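Local coordinates for protein putative secreted lipase (Streptomyces sp. W007, PDB 5H6G) that probably hydrolyses the ester bonds of lipids, as a thermostable secreted lipase of the alpha/beta-hydrolase type, at residues D137-T142 / Q209-P214; T193-K198 / V219-L224. One frame throughout, in Å; residues are numbered along the deposited sequence.

Interaction 1: D137-T142 / Q209-P214; sequences DNHGTT and QYLDGP
N138 and Q209 make the one hydrogen bond that joins these two loops: the side-chain amide of N138 gives ND2-H to the main-chain carbonyl of Q209, ND2 to O 3.0 Å and nearly straight (170° at the hydrogen). The acceptor lies in the amide plane of N138, and the donor in turn lies in the carbonyl plane of Q209, so both flat groups are used without tilt.

A van der Waals contact covers the same amide. The L211 side chain crosses that of N138 at about a right angle and sets CD1 over the amide face, CD1 standing 3.3 Å from N138 ND2 and 3.4 Å from N138 CG. Replacing N138 by an alanine would probably leave the Q209 carbonyl without this donor and open a gap beside the methyl of L211.

An edge contact completes the set. The H139 ring turns its rim to the next carbonyl along, CE1 lying 3.3 Å from Y210 O, with that oxygen near the ring plane. Having CG anti to the carbonyl carbon (chi1 -54°) carries the imidazole across to the 209-214 loop; hydrogen bonds from ND1 to T208 O, just before that segment, and between NE2 and D185 OD1 fix its rotation.

N138 and H139 are the two central residues of a type I beta turn from D137 to G140, closed by G140 N to D137 O at 3.0 Å; G140, with positive phi, follows them. Away from the turn, the Q209 amide reaches V203 O and, weakly, D200 of a presumed Ser-His-Asp triad. The contact thus joins loops following two neighbouring strands of the parallel sheet, the strand ends where an alpha/beta-hydrolase fold carries its active site.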
ATOM      1  N   ASP A 137       5.377   6.295   2.283  1.00 32.57           N
ATOM      2  CA  ASP A 137       6.035   7.606   2.329  1.00 33.42           C
ATOM      3  C   ASP A 137       5.076   8.794   2.126  1.00 34.96           C
ATOM      4  O   ASP A 137       5.200   9.582   1.164  1.00 36.24           O
ATOM      5  CB  ASP A 137       7.253   7.678   1.415  1.00 33.22           C
ATOM      6  CG  ASP A 137       6.947   7.363   0.003  1.00 32.90           C
ATOM      7  OD1 ASP A 137       6.042   6.565  -0.261  1.00 35.78           O
ATOM      8  OD2 ASP A 137       7.656   7.888  -0.851  1.00 34.16           O
ATOM      9  N   ASN A 138       4.187   8.966   3.112  1.00 32.49           N
ATOM     10  CA  ASN A 138       3.069   9.905   3.026  1.00 31.38           C
ATOM     11  C   ASN A 138       3.440  11.382   2.985  1.00 33.99           C
ATOM     12  O   ASN A 138       2.686  12.158   2.392  1.00 33.01           O
ATOM     13  CB  ASN A 138       2.043   9.651   4.124  1.00 30.19           C
ATOM     14  CG  ASN A 138       1.061   8.566   3.741  1.00 30.04           C
ATOM     15  OD1 ASN A 138       0.561   8.540   2.614  1.00 30.29           O
ATOM     16  ND2 ASN A 138       0.761   7.682   4.671  1.00 28.92           N
ATOM     17  N   HIS A 139       4.586  11.762   3.561  1.00 34.51           N
ATOM     18  CA  HIS A 139       5.151  13.112   3.358  1.00 35.77           C
ATOM     19  C   HIS A 139       6.507  13.079   2.641  1.00 36.58           C
ATOM     20  O   HIS A 139       7.342  13.975   2.808  1.00 35.27           O
ATOM     21  CB  HIS A 139       5.205  13.864   4.684  1.00 36.68           C
ATOM     22  CG  HIS A 139       3.875  13.911   5.365  1.00 39.73           C
ATOM     23  ND1 HIS A 139       3.460  12.948   6.262  1.00 38.01           N
ATOM     24  CD2 HIS A 139       2.827  14.750   5.200  1.00 40.35           C
ATOM     25  CE1 HIS A 139       2.231  13.218   6.652  1.00 37.93           C
ATOM     26  NE2 HIS A 139       1.818  14.299   6.012  1.00 40.32           N
ATOM     27  N   GLY A 140       6.684  12.069   1.789  1.00 37.70           N
ATOM     28  CA  GLY A 140       7.873  11.949   0.943  1.00 37.54           C
ATOM     29  C   GLY A 140       9.067  11.316   1.627  1.00 39.13           C
ATOM     30  O   GLY A 140       8.997  10.909   2.790  1.00 39.98           O
ATOM     31  N   THR A 141      10.155  11.216   0.874  1.00 39.46           N
ATOM     32  CA  THR A 141      11.419  10.677   1.357  1.00 40.35           C
ATOM     33  C   THR A 141      12.565  11.389   0.580  1.00 44.44           C
ATOM     34  O   THR A 141      12.390  12.531   0.107  1.00 44.42           O
ATOM     35  CB  THR A 141      11.442   9.146   1.196  1.00 40.44           C
ATOM     36  OG1 THR A 141      12.661   8.631   1.722  1.00 43.56           O
ATOM     37  CG2 THR A 141      11.333   8.724  -0.281  1.00 42.35           C
ATOM     38  N   THR A 142      13.731  10.752   0.479  1.00 45.44           N
ATOM     39  CA  THR A 142      14.829  11.249  -0.383  1.00 47.50           C
ATOM     40  C   THR A 142      15.219  10.215  -1.399  1.00 44.81           C
ATOM     41  O   THR A 142      14.921   9.026  -1.247  1.00 46.17           O
ATOM     42  CB  THR A 142      16.106  11.592   0.403  1.00 47.76           C
ATOM     43  OG1 THR A 142      16.582  10.412   1.101  1.00 47.54           O
ATOM     44  CG2 THR A 142      15.827  12.750   1.377  1.00 46.45           C
ATOM     45  N   GLN A 209       5.642   8.921   8.037  1.00 32.45           N
ATOM     46  CA  GLN A 209       4.761   7.975   7.390  1.00 32.13           C
ATOM     47  C   GLN A 209       3.329   8.103   7.929  1.00 33.14           C
ATOM     48  O   GLN A 209       2.372   7.852   7.225  1.00 32.84           O
ATOM     49  CB  GLN A 209       5.279   6.569   7.612  1.00 32.51           C
ATOM     50  CG  GLN A 209       6.664   6.319   7.035  1.00 33.39           C
ATOM     51  CD  GLN A 209       7.200   4.946   7.363  1.00 32.91           C
ATOM     52  OE1 GLN A 209       6.448   4.028   7.661  1.00 34.06           O
ATOM     53  NE2 GLN A 209       8.512   4.804   7.320  1.00 34.33           N
ATOM     54  N   TYR A 210       3.211   8.496   9.187  1.00 33.87           N
ATOM     55  CA  TYR A 210       1.930   8.640   9.839  1.00 35.26           C
ATOM     56  C   TYR A 210       1.071   9.737   9.267  1.00 34.79           C
ATOM     57  O   TYR A 210       1.569  10.717   8.737  1.00 33.10           O
ATOM     58  CB  TYR A 210       2.130   8.914  11.328  1.00 35.87           C
ATOM     59  CG  TYR A 210       2.692   7.756  12.153  1.00 35.10           C
ATOM     60  CD1 TYR A 210       2.694   6.446  11.686  1.00 32.25           C
ATOM     61  CD2 TYR A 210       3.163   7.989  13.450  1.00 36.40           C
ATOM     62  CE1 TYR A 210       3.176   5.412  12.471  1.00 34.72           C
ATOM     63  CE2 TYR A 210       3.642   6.954  14.247  1.00 37.00           C
ATOM     64  CZ  TYR A 210       3.653   5.678  13.744  1.00 35.23           C
ATOM     65  OH  TYR A 210       4.108   4.667  14.523  1.00 36.35           O
ATOM     66  N   LEU A 211      -0.237   9.547   9.410  1.00 35.17           N
ATOM     67  CA  LEU A 211      -1.250  10.498   8.922  1.00 36.30           C
ATOM     68  C   LEU A 211      -1.922  11.181  10.109  1.00 36.36           C
ATOM     69  O   LEU A 211      -2.317  10.527  11.063  1.00 36.69           O
ATOM     70  CB  LEU A 211      -2.298   9.762   8.093  1.00 34.19           C
ATOM     71  CG  LEU A 211      -2.264   9.678   6.564  1.00 34.24           C
ATOM     72  CD1 LEU A 211      -1.019  10.209   5.907  1.00 34.92           C
ATOM     73  CD2 LEU A 211      -2.590   8.283   6.076  1.00 33.84           C
ATOM     74  N   ASP A 212      -2.039  12.500  10.041  1.00 37.24           N
ATOM     75  CA  ASP A 212      -2.800  13.267  11.003  1.00 41.17           C
ATOM     76  C   ASP A 212      -4.269  13.515  10.547  1.00 42.93           C
ATOM     77  O   ASP A 212      -4.529  14.218   9.555  1.00 44.82           O
ATOM     78  CB  ASP A 212      -2.075  14.590  11.244  1.00 45.34           C
ATOM     79  CG  ASP A 212      -2.767  15.457  12.268  1.00 48.71           C
ATOM     80  OD1 ASP A 212      -3.423  14.926  13.188  1.00 45.94           O
ATOM     81  OD2 ASP A 212      -2.629  16.678  12.136  1.00 55.94           O
ATOM     82  N   GLY A 213      -5.215  12.949  11.288  1.00 40.19           N
ATOM     83  CA  GLY A 213      -6.633  13.155  11.031  1.00 38.97           C
ATOM     84  C   GLY A 213      -7.489  12.366  12.008  1.00 39.07           C
ATOM     85  O   GLY A 213      -6.971  11.551  12.771  1.00 39.45           O
ATOM     86  N   PRO A 214      -8.807  12.592  11.992  1.00 37.50           N
ATOM     87  CA  PRO A 214      -9.663  11.964  13.026  1.00 37.07           C
ATOM     88  C   PRO A 214      -9.914  10.451  12.874  1.00 38.42           C
ATOM     89  O   PRO A 214     -10.152   9.795  13.881  1.00 42.36           O
ATOM     90  CB  PRO A 214     -10.981  12.758  12.913  1.00 37.01           C
ATOM     91  CG  PRO A 214     -10.985  13.295  11.502  1.00 36.72           C
ATOM     92  CD  PRO A 214      -9.545  13.571  11.160  1.00 36.97           C
TER

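Interaction 2: T193-K198 / V219-L224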
ATOM      1  N   THR A 193      -5.333   3.350   8.086  1.00 28.13           N
ATOM      2  CA  THR A 193      -4.414   2.684   9.005  1.00 28.96           C
ATOM      3  C   THR A 193      -3.018   2.848   8.390  1.00 29.82           C
ATOM      4  O   THR A 193      -2.858   2.737   7.172  1.00 28.92           O
ATOM      5  CB  THR A 193      -4.787   1.201   9.250  1.00 29.13           C
ATOM      6  OG1 THR A 193      -6.097   1.121   9.828  1.00 27.46           O
ATOM      7  CG2 THR A 193      -3.790   0.539  10.206  1.00 29.15           C
ATOM      8  N   VAL A 194      -2.052   3.214   9.230  1.00 29.51           N
ATOM      9  CA  VAL A 194      -0.646   3.232   8.870  1.00 29.79           C
ATOM     10  C   VAL A 194       0.108   2.302   9.821  1.00 30.16           C
ATOM     11  O   VAL A 194      -0.059   2.390  11.052  1.00 29.03           O
ATOM     12  CB  VAL A 194      -0.039   4.631   8.909  1.00 29.49           C
ATOM     13  CG1 VAL A 194       1.445   4.569   8.594  1.00 30.14           C
ATOM     14  CG2 VAL A 194      -0.720   5.516   7.876  1.00 32.09           C
ATOM     15  N   ILE A 195       0.917   1.415   9.224  1.00 31.06           N
ATOM     16  CA  ILE A 195       1.770   0.465   9.953  1.00 31.62           C
ATOM     17  C   ILE A 195       3.209   0.773   9.585  1.00 31.83           C
ATOM     18  O   ILE A 195       3.567   0.628   8.439  1.00 34.07           O
ATOM     19  CB  ILE A 195       1.449  -0.994   9.598  1.00 30.69           C
ATOM     20  CG1 ILE A 195      -0.029  -1.280   9.875  1.00 31.44           C
ATOM     21  CG2 ILE A 195       2.302  -1.934  10.442  1.00 31.72           C
ATOM     22  CD1 ILE A 195      -0.574  -2.582   9.329  1.00 30.18           C
ATOM     23  N   ALA A 196       4.011   1.227  10.549  1.00 31.86           N
ATOM     24  CA  ALA A 196       5.406   1.583  10.307  1.00 32.92           C
ATOM     25  C   ALA A 196       6.337   0.796  11.207  1.00 33.48           C
ATOM     26  O   ALA A 196       5.918   0.287  12.263  1.00 32.03           O
ATOM     27  CB  ALA A 196       5.620   3.066  10.526  1.00 33.39           C
ATOM     28  N   THR A 197       7.601   0.711  10.773  1.00 34.99           N
ATOM     29  CA  THR A 197       8.703   0.067  11.541  1.00 35.98           C
ATOM     30  C   THR A 197       9.811   1.091  11.836  1.00 35.78           C
ATOM     31  O   THR A 197      10.217   1.854  10.945  1.00 35.00           O
ATOM     32  CB  THR A 197       9.315  -1.168  10.818  1.00 34.57           C
ATOM     33  OG1 THR A 197      10.417  -1.670  11.580  1.00 34.18           O
ATOM     34  CG2 THR A 197       9.825  -0.840   9.415  1.00 33.58           C
ATOM     35  N   LYS A 198      10.299   1.114  13.077  1.00 36.68           N
ATOM     36  CA  LYS A 198      11.376   2.057  13.460  1.00 38.56           C
ATOM     37  C   LYS A 198      12.734   1.714  12.856  1.00 37.13           C
ATOM     38  O   LYS A 198      13.643   2.514  12.945  1.00 35.77           O
ATOM     39  CB  LYS A 198      11.523   2.156  14.983  1.00 41.21           C
ATOM     40  CG  LYS A 198      12.172   0.938  15.614  1.00 45.08           C
ATOM     41  CD  LYS A 198      11.928   0.835  17.110  1.00 49.51           C
ATOM     42  CE  LYS A 198      12.975   1.590  17.904  1.00 52.44           C
ATOM     43  NZ  LYS A 198      12.797   1.243  19.336  1.00 53.61           N
ATOM     44  N   VAL A 219       0.250   2.852  13.708  1.00 31.37           N
ATOM     45  CA  VAL A 219       0.776   1.751  14.497  1.00 33.87           C
ATOM     46  C   VAL A 219       2.247   1.511  14.209  1.00 34.45           C
ATOM     47  O   VAL A 219       2.630   1.365  13.043  1.00 33.05           O
ATOM     48  CB  VAL A 219       0.070   0.434  14.186  1.00 35.65           C
ATOM     49  CG1 VAL A 219       0.382  -0.579  15.283  1.00 38.15           C
ATOM     50  CG2 VAL A 219      -1.425   0.636  14.102  1.00 36.18           C
ATOM     51  N   LEU A 220       3.031   1.472  15.290  1.00 34.09           N
ATOM     52  CA  LEU A 220       4.432   1.094  15.282  1.00 34.52           C
ATOM     53  C   LEU A 220       4.560  -0.415  15.460  1.00 36.48           C
ATOM     54  O   LEU A 220       4.190  -0.957  16.499  1.00 34.40           O
ATOM     55  CB  LEU A 220       5.178   1.789  16.408  1.00 33.88           C
ATOM     56  CG  LEU A 220       6.708   1.652  16.464  1.00 37.26           C
ATOM     57  CD1 LEU A 220       7.361   2.045  15.138  1.00 36.58           C
ATOM     58  CD2 LEU A 220       7.267   2.511  17.598  1.00 36.87           C
ATOM     59  N   LEU A 221       5.100  -1.078  14.439  1.00 38.02           N
ATOM     60  CA  LEU A 221       5.303  -2.531  14.437  1.00 38.17           C
ATOM     61  C   LEU A 221       5.948  -3.036  15.726  1.00 35.24           C
ATOM     62  O   LEU A 221       5.521  -4.046  16.275  1.00 35.95           O
ATOM     63  CB  LEU A 221       6.155  -2.927  13.216  1.00 40.15           C
ATOM     64  CG  LEU A 221       6.235  -4.406  12.846  1.00 42.60           C
ATOM     65  CD1 LEU A 221       4.917  -4.897  12.288  1.00 44.38           C
ATOM     66  CD2 LEU A 221       7.364  -4.651  11.851  1.00 45.29           C
ATOM     67  N   GLN A 222       6.936  -2.313  16.234  1.00 36.56           N
ATOM     68  CA  GLN A 222       7.627  -2.714  17.477  1.00 37.56           C
ATOM     69  C   GLN A 222       6.784  -2.599  18.774  1.00 40.42           C
ATOM     70  O   GLN A 222       7.127  -3.209  19.803  1.00 43.30           O
ATOM     71  CB  GLN A 222       8.978  -1.988  17.619  1.00 36.12           C
ATOM     72  CG  GLN A 222      10.013  -2.452  16.605  1.00 35.69           C
ATOM     73  CD  GLN A 222       9.750  -1.961  15.169  1.00 36.80           C
ATOM     74  OE1 GLN A 222       9.357  -0.822  14.956  1.00 35.64           O
ATOM     75  NE2 GLN A 222       9.978  -2.825  14.185  1.00 37.02           N
ATOM     76  N   ASP A 223       5.694  -1.826  18.751  1.00 41.31           N
ATOM     77  CA  ASP A 223       4.737  -1.792  19.893  1.00 38.13           C
ATOM     78  C   ASP A 223       3.868  -3.035  19.908  1.00 36.35           C
ATOM     79  O   ASP A 223       3.313  -3.375  20.933  1.00 37.46           O
ATOM     80  CB  ASP A 223       3.830  -0.560  19.848  1.00 37.64           C
ATOM     81  CG  ASP A 223       4.565   0.736  20.136  1.00 37.91           C
ATOM     82  OD1 ASP A 223       5.664   0.719  20.706  1.00 37.73           O
ATOM     83  OD2 ASP A 223       4.016   1.805  19.811  1.00 40.41           O
ATOM     84  N   LEU A 224       3.733  -3.690  18.767  1.00 36.97           N
ATOM     85  CA  LEU A 224       3.017  -4.962  18.675  1.00 40.87           C
ATOM     86  C   LEU A 224       3.949  -6.140  19.022  1.00 43.75           C
ATOM     87  O   LEU A 224       3.513  -7.113  19.624  1.00 42.45           O
ATOM     88  CB  LEU A 224       2.475  -5.161  17.251  1.00 40.91           C
ATOM     89  CG  LEU A 224       1.598  -4.037  16.697  1.00 42.36           C
ATOM     90  CD1 LEU A 224       1.297  -4.270  15.216  1.00 41.63           C
ATOM     91  CD2 LEU A 224       0.320  -3.893  17.538  1.00 40.78           C
TER
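Q222 folds its side-chain amide back onto T197 and K198, using both ends of the group. NE2 donates to T197 OG1 at 2.9 Å, with the hydroxyl tilted 19° from the amide plane, while OE1 receives the backbone N of K198 at 2.9 Å along a nearly straight N-H (174°), tilted from the carbonyl plane. The bend at chi2 (73°) brings the amide round to meet both residues. The T197 hydroxyl stands anti to its own nitrogen, where it also bonds S230 O; Q222 NE2 has a further partner in D228 O. K198 runs obliquely over the glutamine, its CG 3.4 Å from Q222 OE1 and its CD packed on Q222 CG; a phosphate ion, probably from the crystallisation liquor, lies about 4 Å from the K198 side chain.

Leucines pack beside this polar group. L221 sends CD2 to T197 CB at 4.1 Å and CD1 to I195 CG2 at 4.4 Å, whereas L220 lays CD1 near the backbone N of K198.

Before this cluster the strands pair in parallel: V219 N to V194 O at 2.7 Å, A196 N to V219 O, then L221 N to A196 O at 2.7 Å, the last as the chain leaves the strand. I195 and V219 face one side of the sheet, A196 and L220 the other.

Strand 216-220 is the outermost at this end of the sheet, and strand 191-196 separates it from 128-134. Helix 240-250 covers I195 and V219 through E245, helix 232-237 meets T197 and L221 through I235, and A196 turns to Q209 on the other face.

How the interactions relate
From the N terminus, the chain leaves strand 128-134 into the loop 137-142, makes several helices, and re-enters the sheet as strand 191-196. It then loops through 209-214 and returns as strand 216-220, running on into 221-224. Interaction 1 closes a loop of 66 intervening residues and interaction 2 one of only 20; because their segments alternate, the two loops cross. Segment 209-214, in the loop linking strand 191-196 to the edge strand 216-220, therefore bridges the contacts: Q209 OE1 lies 3.1 Å from A196 CB, and the Y210 hydroxyl packs near L220. Together they tie three successive sheet strands, 128-134, 191-196 and 216-220, to the loops beyond them.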